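Local coordinates for protein MpaA (Escherichia coli O157:H7, PDB 5HXD) that probably acts as a zinc-dependent amidase of peptidoglycan breakdown, cutting the gamma-D-glutamyl-diaminopimelate bond of the murein tripeptide, at residues 99-104 and 140-145; 193-198 and 204-209; 77-82 and 95-100; 29-34 and 146-151; 44-49 and 54-59. All blocks are in the same frame, centred on the assembly; numbering follows the deposited sequence.

Contact 1 (99-104 and 140-145); sequences RNFPAA and ALCQLI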
# COMPACT_ATOMS: atom_id res chain seq x y z
N ARG A 99 -12.26 -14.32 -1.24
CA ARG A 99 -12.93 -15.60 -1.02
C ARG A 99 -14.19 -15.32 -0.23
O ARG A 99 -14.90 -16.25 0.16
CB ARG A 99 -12.05 -16.62 -0.27
CG ARG A 99 -10.73 -16.96 -0.93
CD ARG A 99 -10.94 -17.70 -2.24
NE ARG A 99 -9.68 -18.01 -2.88
CZ ARG A 99 -8.96 -17.16 -3.60
NH1 ARG A 99 -9.37 -15.90 -3.77
NH2 ARG A 99 -7.81 -17.55 -4.13
N ASN A 100 -14.46 -14.04 -0.00
CA ASN A 100 -15.57 -13.58 0.84
C ASN A 100 -16.86 -13.11 0.10
O ASN A 100 -17.83 -12.69 0.74
CB ASN A 100 -15.07 -12.46 1.75
CG ASN A 100 -15.95 -12.25 2.98
OD1 ASN A 100 -16.42 -11.14 3.25
ND2 ASN A 100 -16.17 -13.33 3.75
N PHE A 101 -16.90 -13.16 -1.23
CA PHE A 101 -18.06 -12.63 -1.94
C PHE A 101 -19.20 -13.64 -1.98
O PHE A 101 -18.99 -14.83 -2.25
CB PHE A 101 -17.67 -12.18 -3.35
CG PHE A 101 -16.91 -10.88 -3.38
CD1 PHE A 101 -17.58 -9.68 -3.61
CD2 PHE A 101 -15.55 -10.85 -3.15
CE1 PHE A 101 -16.90 -8.46 -3.62
CE2 PHE A 101 -14.85 -9.64 -3.17
CZ PHE A 101 -15.54 -8.44 -3.41
N PRO A 102 -20.44 -13.17 -1.73
CA PRO A 102 -21.64 -14.01 -1.64
C PRO A 102 -22.04 -14.70 -2.95
O PRO A 102 -23.22 -14.96 -3.17
CB PRO A 102 -22.72 -13.03 -1.20
CG PRO A 102 -22.24 -11.70 -1.67
CD PRO A 102 -20.76 -11.75 -1.48
N ALA A 103 -21.06 -15.01 -3.80
CA ALA A 103 -21.25 -15.90 -4.94
C ALA A 103 -21.84 -17.24 -4.52
O ALA A 103 -21.81 -17.60 -3.34
CB ALA A 103 -19.93 -16.12 -5.65
N ALA A 104 -22.39 -17.99 -5.48
CA ALA A 104 -22.99 -19.28 -5.14
C ALA A 104 -21.91 -20.25 -4.64
O ALA A 104 -22.16 -21.06 -3.74
CB ALA A 104 -23.75 -19.86 -6.33
N ALA A 140 -19.91 -3.50 1.21
CA ALA A 140 -19.92 -2.15 0.69
C ALA A 140 -19.70 -2.13 -0.81
O ALA A 140 -20.40 -1.43 -1.53
CB ALA A 140 -18.89 -1.33 1.38
N LEU A 141 -18.73 -2.90 -1.29
CA LEU A 141 -18.49 -2.95 -2.72
C LEU A 141 -19.67 -3.58 -3.45
O LEU A 141 -20.01 -3.14 -4.53
CB LEU A 141 -17.21 -3.73 -3.05
CG LEU A 141 -16.81 -3.65 -4.53
CD1 LEU A 141 -16.30 -2.26 -4.87
CD2 LEU A 141 -15.79 -4.70 -4.92
N CYS A 142 -20.27 -4.62 -2.87
CA CYS A 142 -21.41 -5.30 -3.48
C CYS A 142 -22.61 -4.39 -3.68
O CYS A 142 -23.34 -4.51 -4.68
CB CYS A 142 -21.83 -6.50 -2.64
SG CYS A 142 -20.82 -7.95 -2.90
N GLN A 143 -22.83 -3.48 -2.73
CA GLN A 143 -23.94 -2.55 -2.81
C GLN A 143 -23.66 -1.40 -3.77
O GLN A 143 -24.56 -0.95 -4.50
CB GLN A 143 -24.29 -2.02 -1.42
CG GLN A 143 -25.14 -3.00 -0.61
CD GLN A 143 -26.24 -3.68 -1.44
OE1 GLN A 143 -26.98 -3.02 -2.19
NE2 GLN A 143 -26.35 -5.01 -1.32
N LEU A 144 -22.41 -0.93 -3.78
CA LEU A 144 -21.93 0.03 -4.76
C LEU A 144 -22.26 -0.45 -6.18
O LEU A 144 -22.87 0.27 -6.96
CB LEU A 144 -20.42 0.25 -4.60
CG LEU A 144 -19.70 1.23 -5.53
CD1 LEU A 144 -19.94 2.67 -5.11
CD2 LEU A 144 -18.22 0.93 -5.58
N ILE A 145 -21.87 -1.68 -6.49
CA ILE A 145 -22.04 -2.22 -7.84
C ILE A 145 -23.53 -2.45 -8.19
O ILE A 145 -23.89 -2.48 -9.36
CB ILE A 145 -21.20 -3.52 -8.02
CG1 ILE A 145 -19.73 -3.21 -7.71
CG2 ILE A 145 -21.29 -4.06 -9.45
CD1 ILE A 145 -18.78 -4.38 -7.88
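F101 and C142 form a sulfur-aromatic contact by which the irregular loop 99-104 packs on helix 136-148 of this M14 zinc carboxypeptidase fold. SG of C142 lies at the edge of the ring, close to its plane, 4.9 Å from the F101 ring centroid and 74° off the normal, with CD1 of F101 as its nearest ring atom. Cysteine suits this spot because its short, polarisable side chain brings a sulfur to the ring edge without branching. The ring reaches the helix because CG of F101 is anti to the carbonyl carbon (chi1 -75°). A second helix residue, L141, meets the far end of the same ring. Helix 195-201 also packs here: F195 makes an edge-to-face ring pair with F101, and W198 touches F101, P102 and C142. The zinc ion lies about 11 Å from the F101 side chain. The distal contact runs from CZ of F101 to CD2 of L141, 4.0 Å.

Contact 2 (193-198 and 204-209); sequences GSFGSW and LHCITA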
# COMPACT_ATOMS: atom_id res chain seq x y z
N GLY A 193 -15.94 -17.99 -3.77
CA GLY A 193 -16.28 -16.73 -3.14
C GLY A 193 -15.51 -15.53 -3.70
O GLY A 193 -15.57 -14.45 -3.12
N SER A 194 -14.80 -15.72 -4.81
CA SER A 194 -14.04 -14.63 -5.45
C SER A 194 -14.95 -13.54 -6.04
O SER A 194 -16.14 -13.77 -6.28
CB SER A 194 -13.13 -15.18 -6.54
OG SER A 194 -13.84 -15.40 -7.75
N PHE A 195 -14.38 -12.36 -6.26
CA PHE A 195 -15.15 -11.23 -6.76
C PHE A 195 -15.68 -11.56 -8.16
O PHE A 195 -16.85 -11.31 -8.47
CB PHE A 195 -14.29 -9.96 -6.77
CG PHE A 195 -14.91 -8.81 -7.50
CD1 PHE A 195 -16.01 -8.15 -6.99
CD2 PHE A 195 -14.40 -8.39 -8.72
CE1 PHE A 195 -16.59 -7.09 -7.67
CE2 PHE A 195 -14.96 -7.35 -9.40
CZ PHE A 195 -16.06 -6.69 -8.87
N GLY A 196 -14.83 -12.17 -8.98
CA GLY A 196 -15.23 -12.62 -10.29
C GLY A 196 -16.31 -13.68 -10.25
O GLY A 196 -17.16 -13.74 -11.13
N SER A 197 -16.27 -14.54 -9.23
CA SER A 197 -17.29 -15.56 -9.07
C SER A 197 -18.65 -14.92 -8.78
O SER A 197 -19.70 -15.41 -9.20
CB SER A 197 -16.93 -16.53 -7.95
OG SER A 197 -16.05 -17.55 -8.40
N TRP A 198 -18.61 -13.83 -8.02
CA TRP A 198 -19.82 -13.10 -7.68
C TRP A 198 -20.34 -12.37 -8.91
O TRP A 198 -21.54 -12.26 -9.15
CB TRP A 198 -19.53 -12.11 -6.56
CG TRP A 198 -20.73 -11.38 -6.07
CD1 TRP A 198 -21.75 -11.87 -5.31
CD2 TRP A 198 -21.02 -9.99 -6.27
NE1 TRP A 198 -22.66 -10.89 -5.03
CE2 TRP A 198 -22.23 -9.72 -5.60
CE3 TRP A 198 -20.37 -8.95 -6.95
CZ2 TRP A 198 -22.81 -8.46 -5.59
CZ3 TRP A 198 -20.94 -7.72 -6.94
CH2 TRP A 198 -22.15 -7.48 -6.26
N LEU A 204 -22.46 -10.08 -14.66
CA LEU A 204 -21.60 -8.91 -14.82
C LEU A 204 -20.21 -9.29 -15.30
O LEU A 204 -19.57 -10.16 -14.72
CB LEU A 204 -21.48 -8.14 -13.51
CG LEU A 204 -20.50 -6.97 -13.53
CD1 LEU A 204 -20.91 -5.95 -14.59
CD2 LEU A 204 -20.40 -6.31 -12.15
N HIS A 205 -19.74 -8.65 -16.37
CA HIS A 205 -18.42 -8.97 -16.92
C HIS A 205 -17.29 -8.44 -16.03
O HIS A 205 -17.10 -7.22 -15.95
CB HIS A 205 -18.26 -8.41 -18.33
CG HIS A 205 -16.98 -8.81 -19.00
ND1 HIS A 205 -16.36 -8.03 -19.96
CD2 HIS A 205 -16.20 -9.91 -18.87
CE1 HIS A 205 -15.26 -8.62 -20.37
NE2 HIS A 205 -15.14 -9.77 -19.73
N CYS A 206 -16.57 -9.36 -15.39
CA CYS A 206 -15.37 -9.05 -14.59
C CYS A 206 -14.10 -9.57 -15.28
O CYS A 206 -14.05 -10.70 -15.81
CB CYS A 206 -15.47 -9.65 -13.18
SG CYS A 206 -13.99 -9.37 -12.09
N ILE A 207 -13.08 -8.72 -15.28
CA ILE A 207 -11.78 -9.04 -15.84
C ILE A 207 -10.76 -8.80 -14.75
O ILE A 207 -10.71 -7.69 -14.21
CB ILE A 207 -11.43 -8.15 -17.05
CG1 ILE A 207 -12.20 -8.55 -18.30
CG2 ILE A 207 -9.95 -8.21 -17.36
CD1 ILE A 207 -11.84 -7.70 -19.51
N THR A 208 -9.96 -9.79 -14.41
CA THR A 208 -8.86 -9.50 -13.50
C THR A 208 -7.59 -9.27 -14.32
O THR A 208 -7.18 -10.10 -15.14
CB THR A 208 -8.65 -10.60 -12.44
OG1 THR A 208 -8.47 -11.87 -13.08
CG2 THR A 208 -9.85 -10.68 -11.52
N ALA A 209 -7.00 -8.09 -14.13
CA ALA A 209 -5.74 -7.73 -14.74
C ALA A 209 -4.62 -7.90 -13.73
O ALA A 209 -4.47 -7.06 -12.83
CB ALA A 209 -5.79 -6.30 -15.25
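C206, near the start of strand 206-210, brings its sulfur up to the F195 ring in the first turn of helix 195-201. The approach is oblique: SG of C206 is 4.5 Å from the centroid of the F195 ring, 64° off its normal, and CD2 and CE2 of one ring side are the carbons it meets. Both side chains extend from their backbones in the same sense, CG of F195 anti to its nitrogen (chi1 169°) and SG of C206 likewise (chi1 178°), and this brings ring and sulfur together between helix and strand. CA of G196 lies 3.9 Å from the same SG of C206. The start of the helix is fixed by S194 at the N-cap, whose OG accepts from the backbone N of S197 at 3.0 Å. Serine suits that position, since its short hydroxyl can fold back to an amide of the first turn. V153 of the neighbouring strand and I145 of helix 136-148 pack on the same ring, and N98 OD1 receives the F195 backbone N-H. The F195 side chain is about 6 Å from that of H157. The meeting of thiol and phenyl is thus a dispersive, weakly polar one, free of charge and suited to a buried place.

Contact 3 (77-82 and 95-100); sequences LCVNPD and VDLNRN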
# COMPACT_ATOMS: atom_id res chain seq x y z
N LEU A 77 -9.79 2.97 -5.84
CA LEU A 77 -8.35 2.73 -5.69
C LEU A 77 -8.04 1.60 -4.71
O LEU A 77 -7.12 0.81 -4.95
CB LEU A 77 -7.63 4.00 -5.23
CG LEU A 77 -7.59 5.12 -6.27
CD1 LEU A 77 -6.99 6.37 -5.67
CD2 LEU A 77 -6.77 4.64 -7.43
N CYS A 78 -8.79 1.52 -3.62
CA CYS A 78 -8.46 0.54 -2.60
C CYS A 78 -9.70 -0.10 -1.96
O CYS A 78 -10.39 0.51 -1.14
CB CYS A 78 -7.57 1.19 -1.53
SG CYS A 78 -6.69 0.05 -0.48
N VAL A 79 -9.98 -1.34 -2.37
CA VAL A 79 -11.11 -2.08 -1.84
C VAL A 79 -10.90 -2.37 -0.34
O VAL A 79 -11.84 -2.32 0.45
CB VAL A 79 -11.33 -3.40 -2.63
CG1 VAL A 79 -12.28 -4.33 -1.91
CG2 VAL A 79 -11.86 -3.12 -4.04
N ASN A 80 -9.64 -2.59 0.03
CA ASN A 80 -9.26 -3.07 1.36
C ASN A 80 -8.28 -2.14 2.07
O ASN A 80 -7.15 -2.50 2.29
CB ASN A 80 -8.65 -4.46 1.20
CG ASN A 80 -8.24 -5.11 2.51
OD1 ASN A 80 -8.61 -4.66 3.59
ND2 ASN A 80 -7.48 -6.19 2.41
N PRO A 81 -8.73 -0.93 2.45
CA PRO A 81 -7.79 0.07 2.99
C PRO A 81 -7.14 -0.30 4.33
O PRO A 81 -6.12 0.32 4.69
CB PRO A 81 -8.66 1.32 3.15
CG PRO A 81 -10.05 0.86 3.10
CD PRO A 81 -10.09 -0.39 2.31
N ASP A 82 -7.70 -1.26 5.06
CA ASP A 82 -7.06 -1.80 6.28
C ASP A 82 -5.95 -2.78 5.89
O ASP A 82 -4.94 -2.89 6.57
CB ASP A 82 -8.06 -2.50 7.21
CG ASP A 82 -9.08 -1.56 7.83
OD1 ASP A 82 -8.88 -0.33 7.80
OD2 ASP A 82 -10.08 -2.07 8.36
N VAL A 95 -9.50 -12.38 6.97
CA VAL A 95 -10.32 -12.86 5.86
C VAL A 95 -9.72 -12.49 4.51
O VAL A 95 -9.30 -11.34 4.30
CB VAL A 95 -11.76 -12.31 5.96
CG1 VAL A 95 -12.58 -12.75 4.76
CG2 VAL A 95 -12.42 -12.76 7.26
N ASP A 96 -9.65 -13.45 3.59
CA ASP A 96 -9.30 -13.18 2.20
C ASP A 96 -10.56 -12.63 1.51
O ASP A 96 -11.49 -13.39 1.22
CB ASP A 96 -8.77 -14.45 1.51
CG ASP A 96 -8.13 -14.19 0.13
OD1 ASP A 96 -8.48 -13.18 -0.56
OD2 ASP A 96 -7.28 -15.02 -0.28
N LEU A 97 -10.61 -11.33 1.26
CA LEU A 97 -11.81 -10.69 0.72
C LEU A 97 -12.20 -11.29 -0.64
O LEU A 97 -13.36 -11.24 -1.04
CB LEU A 97 -11.62 -9.17 0.58
CG LEU A 97 -11.61 -8.32 1.86
CD1 LEU A 97 -11.26 -6.88 1.56
CD2 LEU A 97 -12.92 -8.41 2.59
N ASN A 98 -11.23 -11.87 -1.34
CA ASN A 98 -11.49 -12.49 -2.62
C ASN A 98 -11.83 -13.96 -2.45
O ASN A 98 -11.69 -14.75 -3.38
CB ASN A 98 -10.29 -12.33 -3.56
CG ASN A 98 -10.68 -12.36 -5.03
OD1 ASN A 98 -11.64 -11.72 -5.46
ND2 ASN A 98 -9.92 -13.10 -5.82
N ARG A 99 -12.26 -14.32 -1.24
CA ARG A 99 -12.93 -15.60 -1.02
C ARG A 99 -14.19 -15.32 -0.23
O ARG A 99 -14.90 -16.25 0.16
CB ARG A 99 -12.05 -16.62 -0.27
CG ARG A 99 -10.73 -16.96 -0.93
CD ARG A 99 -10.94 -17.70 -2.24
NE ARG A 99 -9.68 -18.01 -2.88
CZ ARG A 99 -8.96 -17.16 -3.60
NH1 ARG A 99 -9.37 -15.90 -3.77
NH2 ARG A 99 -7.81 -17.55 -4.13
N ASN A 100 -14.46 -14.04 -0.00
CA ASN A 100 -15.57 -13.58 0.84
C ASN A 100 -16.86 -13.11 0.10
O ASN A 100 -17.83 -12.69 0.74
CB ASN A 100 -15.07 -12.46 1.75
CG ASN A 100 -15.95 -12.25 2.98
OD1 ASN A 100 -16.42 -11.14 3.25
ND2 ASN A 100 -16.17 -13.33 3.75
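L97 drives one methyl, CD1, against the side chain of N80. CD1 of L97 is 3.6 Å from CB of N80 and equally near its CG. A looser touch, 4.4 Å, joins CD1 of L97 to CG1 of V79. The two side chains cross at a slant, with the N80 amide carried anti to its backbone N (chi1 -179°). Asparagine serves two purposes here: its aliphatic root takes the methyl, while its amide stays polar, OD1 weakly capping helix 81-85 at G83 N and ND2 giving weak bonds to the backbone oxygens of A90 and T48. Behind L97 the loop is shaped by D96, whose OD1 accepts from the backbone N of N98 at 3.1 Å, an Asx turn, met on the anti side of the carboxylate and 31° out of its plane. The next residue, R99, sends NH1 back to N98 O at 2.6 Å, nearly in its guanidinium plane, although NH1 stands above the carbonyl plane of N98. Farther out, D96 OD1 also accepts from NE2 of H49, a probable zinc ligand, and D96 OD2 forms a salt bridge with R89. D96 therefore has two tasks: it ties the turn that presents L97, and it probably orients the metal-binding imidazole and makes it more electron-rich as a ligand, while R89 may offset part of the carboxylate's charge.

Contact 4 (29-34 and 146-151); sequences LIWFPA and HRIQPA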
# COMPACT_ATOMS: atom_id res chain seq x y z
N LEU A 29 -14.33 3.88 2.90
CA LEU A 29 -14.25 3.28 1.58
C LEU A 29 -14.52 4.38 0.56
O LEU A 29 -15.55 5.03 0.58
CB LEU A 29 -15.22 2.10 1.48
CG LEU A 29 -14.85 0.98 2.48
CD1 LEU A 29 -15.98 -0.01 2.65
CD2 LEU A 29 -13.58 0.26 2.06
N ILE A 30 -13.54 4.64 -0.30
CA ILE A 30 -13.51 5.81 -1.16
C ILE A 30 -13.70 5.40 -2.62
O ILE A 30 -13.12 4.41 -3.06
CB ILE A 30 -12.16 6.58 -1.00
CG1 ILE A 30 -11.95 6.97 0.46
CG2 ILE A 30 -12.11 7.81 -1.88
CD1 ILE A 30 -10.50 7.36 0.82
N TRP A 31 -14.51 6.14 -3.37
CA TRP A 31 -14.59 5.92 -4.81
C TRP A 31 -14.73 7.21 -5.58
O TRP A 31 -15.08 8.26 -5.04
CB TRP A 31 -15.75 4.99 -5.17
CG TRP A 31 -17.11 5.56 -4.97
CD1 TRP A 31 -17.65 5.99 -3.80
CD2 TRP A 31 -18.13 5.74 -5.98
NE1 TRP A 31 -18.94 6.43 -4.00
CE2 TRP A 31 -19.25 6.29 -5.33
CE3 TRP A 31 -18.19 5.49 -7.35
CZ2 TRP A 31 -20.43 6.59 -6.02
CZ3 TRP A 31 -19.36 5.78 -8.03
CH2 TRP A 31 -20.47 6.33 -7.36
N PHE A 32 -14.47 7.09 -6.87
CA PHE A 32 -14.34 8.23 -7.75
C PHE A 32 -15.31 8.06 -8.89
O PHE A 32 -14.92 7.53 -9.92
CB PHE A 32 -12.91 8.34 -8.25
CG PHE A 32 -11.89 8.50 -7.16
CD1 PHE A 32 -11.49 9.75 -6.75
CD2 PHE A 32 -11.37 7.39 -6.52
CE1 PHE A 32 -10.58 9.90 -5.73
CE2 PHE A 32 -10.44 7.54 -5.50
CZ PHE A 32 -10.05 8.80 -5.11
N PRO A 33 -16.57 8.48 -8.70
CA PRO A 33 -17.62 8.34 -9.72
C PRO A 33 -17.23 9.04 -11.03
O PRO A 33 -16.67 10.14 -10.99
CB PRO A 33 -18.85 9.01 -9.08
CG PRO A 33 -18.34 9.80 -7.95
CD PRO A 33 -17.07 9.14 -7.48
N ALA A 34 -17.52 8.38 -12.15
CA ALA A 34 -17.20 8.93 -13.47
C ALA A 34 -17.97 10.21 -13.64
O ALA A 34 -19.13 10.29 -13.23
CB ALA A 34 -17.54 7.94 -14.59
N HIS A 146 -24.40 -2.57 -7.18
CA HIS A 146 -25.85 -2.63 -7.40
C HIS A 146 -26.40 -1.24 -7.68
O HIS A 146 -27.16 -1.05 -8.63
CB HIS A 146 -26.58 -3.24 -6.21
CG HIS A 146 -26.70 -4.74 -6.27
ND1 HIS A 146 -25.94 -5.58 -5.50
CD2 HIS A 146 -27.50 -5.53 -7.03
CE1 HIS A 146 -26.27 -6.84 -5.77
NE2 HIS A 146 -27.20 -6.83 -6.69
N ARG A 147 -26.01 -0.27 -6.86
CA ARG A 147 -26.42 1.12 -7.04
C ARG A 147 -26.07 1.64 -8.46
O ARG A 147 -26.95 2.14 -9.18
CB ARG A 147 -25.77 2.00 -5.97
CG ARG A 147 -26.23 3.48 -5.94
CD ARG A 147 -25.20 4.40 -5.21
NE ARG A 147 -24.80 3.85 -3.92
CZ ARG A 147 -23.66 4.15 -3.30
NH1 ARG A 147 -22.81 5.00 -3.88
NH2 ARG A 147 -23.34 3.61 -2.11
N ILE A 148 -24.81 1.50 -8.85
CA ILE A 148 -24.32 2.14 -10.08
C ILE A 148 -24.53 1.33 -11.36
O ILE A 148 -24.52 1.91 -12.45
CB ILE A 148 -22.80 2.47 -9.99
CG1 ILE A 148 -21.97 1.19 -9.93
CG2 ILE A 148 -22.51 3.37 -8.80
CD1 ILE A 148 -20.64 1.32 -10.58
N GLN A 149 -24.70 0.01 -11.22
CA GLN A 149 -24.85 -0.93 -12.35
C GLN A 149 -23.84 -0.74 -13.49
O GLN A 149 -24.21 -0.30 -14.59
CB GLN A 149 -26.26 -0.85 -12.94
CG GLN A 149 -27.40 -1.04 -11.96
CD GLN A 149 -28.72 -0.53 -12.53
OE1 GLN A 149 -28.76 0.00 -13.65
NE2 GLN A 149 -29.79 -0.69 -11.77
N PRO A 150 -22.57 -1.06 -13.25
CA PRO A 150 -21.54 -0.80 -14.26
C PRO A 150 -21.68 -1.67 -15.51
O PRO A 150 -22.30 -2.72 -15.44
CB PRO A 150 -20.24 -1.12 -13.53
CG PRO A 150 -20.64 -2.12 -12.50
CD PRO A 150 -22.02 -1.72 -12.06
N ALA A 151 -21.09 -1.22 -16.62
CA ALA A 151 -21.06 -2.01 -17.84
C ALA A 151 -20.17 -3.25 -17.69
O ALA A 151 -20.40 -4.28 -18.32
CB ALA A 151 -20.57 -1.15 -18.99
O HOH W 1 -21.48 7.08 -2.79
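W31 and R147 bring two flat groups together, the indole and the guanidinium, with planes 62° apart. R147 NH1 comes obliquely to the six-membered part of the indole, 3.6 Å from CZ2 of W31, and CZ2 in turn lies at the edge of the guanidinium, so the two do not stack. One indole face carries P33, whose CD stands 3.8 Å above the W31 plane, offset toward the rim. At the indole edge, in the ring plane, a water accepts from NE1 of W31 at 2.9 Å, and the same water makes a weak bond with NH1 of R147. The pyrrole N-H is thereby satisfied, and tryptophan suits a buried place that needs a broad apolar surface with one polar N-H. I148 adds an apolar contact across the two segments: its CG2 methyl, also oblique to the ring, lies 3.9 Å from CH2 of W31. The indole swings into this position because CG of W31 lies between the backbone N and the carbonyl carbon (chi1 69°). R147 suits its exposed position, its chain bent at chi3 so that the charged end can meet the water. The ring thus bridges elements: W31 comes from the short antiparallel pair 18-22 and 28-31, packs against L144 one helical turn before I148 on helix 136-148, and touches V76 of strand 74-76, while I148 touches H74 of that strand.

Contact 5 (44-49 and 54-59); sequences ILAGTH and SSVVTL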
# COMPACT_ATOMS: atom_id res chain seq x y z
N ILE A 44 -13.35 0.44 -12.51
CA ILE A 44 -11.94 0.05 -12.37
C ILE A 44 -11.55 -0.02 -10.89
O ILE A 44 -11.74 0.92 -10.12
CB ILE A 44 -11.01 1.00 -13.15
CG1 ILE A 44 -11.48 1.12 -14.60
CG2 ILE A 44 -9.58 0.46 -13.14
CD1 ILE A 44 -11.10 2.43 -15.26
N LEU A 45 -11.01 -1.16 -10.52
CA LEU A 45 -10.91 -1.57 -9.13
C LEU A 45 -9.46 -1.85 -8.80
O LEU A 45 -8.71 -2.29 -9.68
CB LEU A 45 -11.74 -2.84 -8.90
CG LEU A 45 -12.80 -3.01 -7.83
CD1 LEU A 45 -13.80 -1.88 -7.85
CD2 LEU A 45 -13.49 -4.32 -8.07
N ALA A 46 -9.08 -1.64 -7.54
CA ALA A 46 -7.75 -2.02 -7.09
C ALA A 46 -7.68 -2.25 -5.59
O ALA A 46 -8.61 -1.94 -4.84
CB ALA A 46 -6.75 -0.98 -7.51
N GLY A 47 -6.55 -2.81 -5.15
CA GLY A 47 -6.31 -3.03 -3.74
C GLY A 47 -7.26 -3.97 -3.02
O GLY A 47 -7.45 -3.84 -1.80
N THR A 48 -7.87 -4.89 -3.75
CA THR A 48 -8.66 -5.94 -3.12
C THR A 48 -7.82 -6.62 -2.04
O THR A 48 -8.31 -6.83 -0.92
CB THR A 48 -9.13 -7.01 -4.12
OG1 THR A 48 -9.98 -6.43 -5.10
CG2 THR A 48 -9.89 -8.12 -3.39
N HIS A 49 -6.58 -6.95 -2.39
CA HIS A 49 -5.58 -7.50 -1.46
C HIS A 49 -4.60 -6.40 -1.07
O HIS A 49 -3.97 -5.80 -1.95
CB HIS A 49 -4.83 -8.66 -2.10
CG HIS A 49 -5.67 -9.86 -2.37
ND1 HIS A 49 -5.44 -10.70 -3.45
CD2 HIS A 49 -6.72 -10.39 -1.70
CE1 HIS A 49 -6.33 -11.68 -3.42
NE2 HIS A 49 -7.11 -11.52 -2.37
N SER A 54 1.40 -2.07 -6.19
CA SER A 54 1.86 -1.47 -7.45
C SER A 54 0.75 -1.07 -8.42
O SER A 54 0.96 -0.26 -9.32
CB SER A 54 2.84 -2.40 -8.18
OG SER A 54 2.22 -3.62 -8.58
N SER A 55 -0.44 -1.63 -8.26
CA SER A 55 -1.55 -1.21 -9.13
C SER A 55 -2.35 -0.08 -8.48
O SER A 55 -2.91 0.76 -9.17
CB SER A 55 -2.45 -2.40 -9.50
OG SER A 55 -2.50 -3.39 -8.49
N VAL A 56 -2.38 -0.03 -7.15
CA VAL A 56 -3.12 1.03 -6.47
C VAL A 56 -2.40 2.36 -6.58
O VAL A 56 -3.02 3.42 -6.54
CB VAL A 56 -3.34 0.71 -4.99
CG1 VAL A 56 -4.11 1.85 -4.32
CG2 VAL A 56 -4.06 -0.62 -4.85
N VAL A 57 -1.08 2.32 -6.73
CA VAL A 57 -0.35 3.56 -6.95
C VAL A 57 -0.45 3.94 -8.42
O VAL A 57 -0.57 5.11 -8.75
CB VAL A 57 1.11 3.45 -6.53
CG1 VAL A 57 1.86 4.72 -6.87
CG2 VAL A 57 1.20 3.16 -5.04
N THR A 58 -0.44 2.93 -9.29
CA THR A 58 -0.53 3.15 -10.73
C THR A 58 -1.87 3.76 -11.13
O THR A 58 -1.92 4.74 -11.87
CB THR A 58 -0.35 1.85 -11.52
OG1 THR A 58 0.99 1.38 -11.35
CG2 THR A 58 -0.60 2.10 -13.00
N LEU A 59 -2.95 3.16 -10.62
CA LEU A 59 -4.30 3.68 -10.85
C LEU A 59 -4.51 5.05 -10.21
O LEU A 59 -5.20 5.88 -10.78
CB LEU A 59 -5.34 2.69 -10.33
CG LEU A 59 -6.80 3.07 -10.58
CD1 LEU A 59 -7.05 3.28 -12.06
CD2 LEU A 59 -7.73 2.00 -10.02
O HOH W 2 -4.34 -4.30 -6.10
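A water joins G47 and S55, accepting from the backbone N of G47 at 2.8 Å and hydrogen-bonded to OG of S55 at 3.2 Å. It sits where strand 43-45 leads into helix 53-65 of the beta-alpha-beta unit that ends in strand 74-76. Glycine suits the turn because G47 has positive phi (63°), and its bare backbone lets a methyl of V56 lie against it. Within the helix T58 uses its hydroxyl on the S54 carbonyl, OG1 to O 2.6 Å, almost in line with the C=O bond (170°). The side-chain packing beside this bridge is aliphatic. A46, small enough to admit the helix closely, has its CB 3.8 Å from CG2 of V56, and CD2 of L59 also meets CB of A46. H49, probably a zinc ligand, comes two residues after G47, so this turn leads toward the metal site. The branch methyls of L59 straddle one neighbour: CG2 of I44 is 3.9 Å from both CD1 and CD2 of L59.

In the fold
Contact 5 lies deepest, about 5 Å from the chain centre, and is mainly aliphatic, as befits the join of strand and helix; contact 4 is partly exposed and uses charge and water. Contacts 1, 2 and 3 are also buried. Contacts 1 and 2 share the sulfur-aromatic chemistry and touch directly, F101 N probably bonding to G193 O. Contacts 1 and 4 both use helix 136-148. Contact 3 sets a leucine methyl against an asparagine in loops rich in polar bonds, unlike the hydrocarbon core of contact 5, yet the backbone pair of V79 and A46 links the two. Contacts 3, 4 and 5 have residues packing against the second subunit.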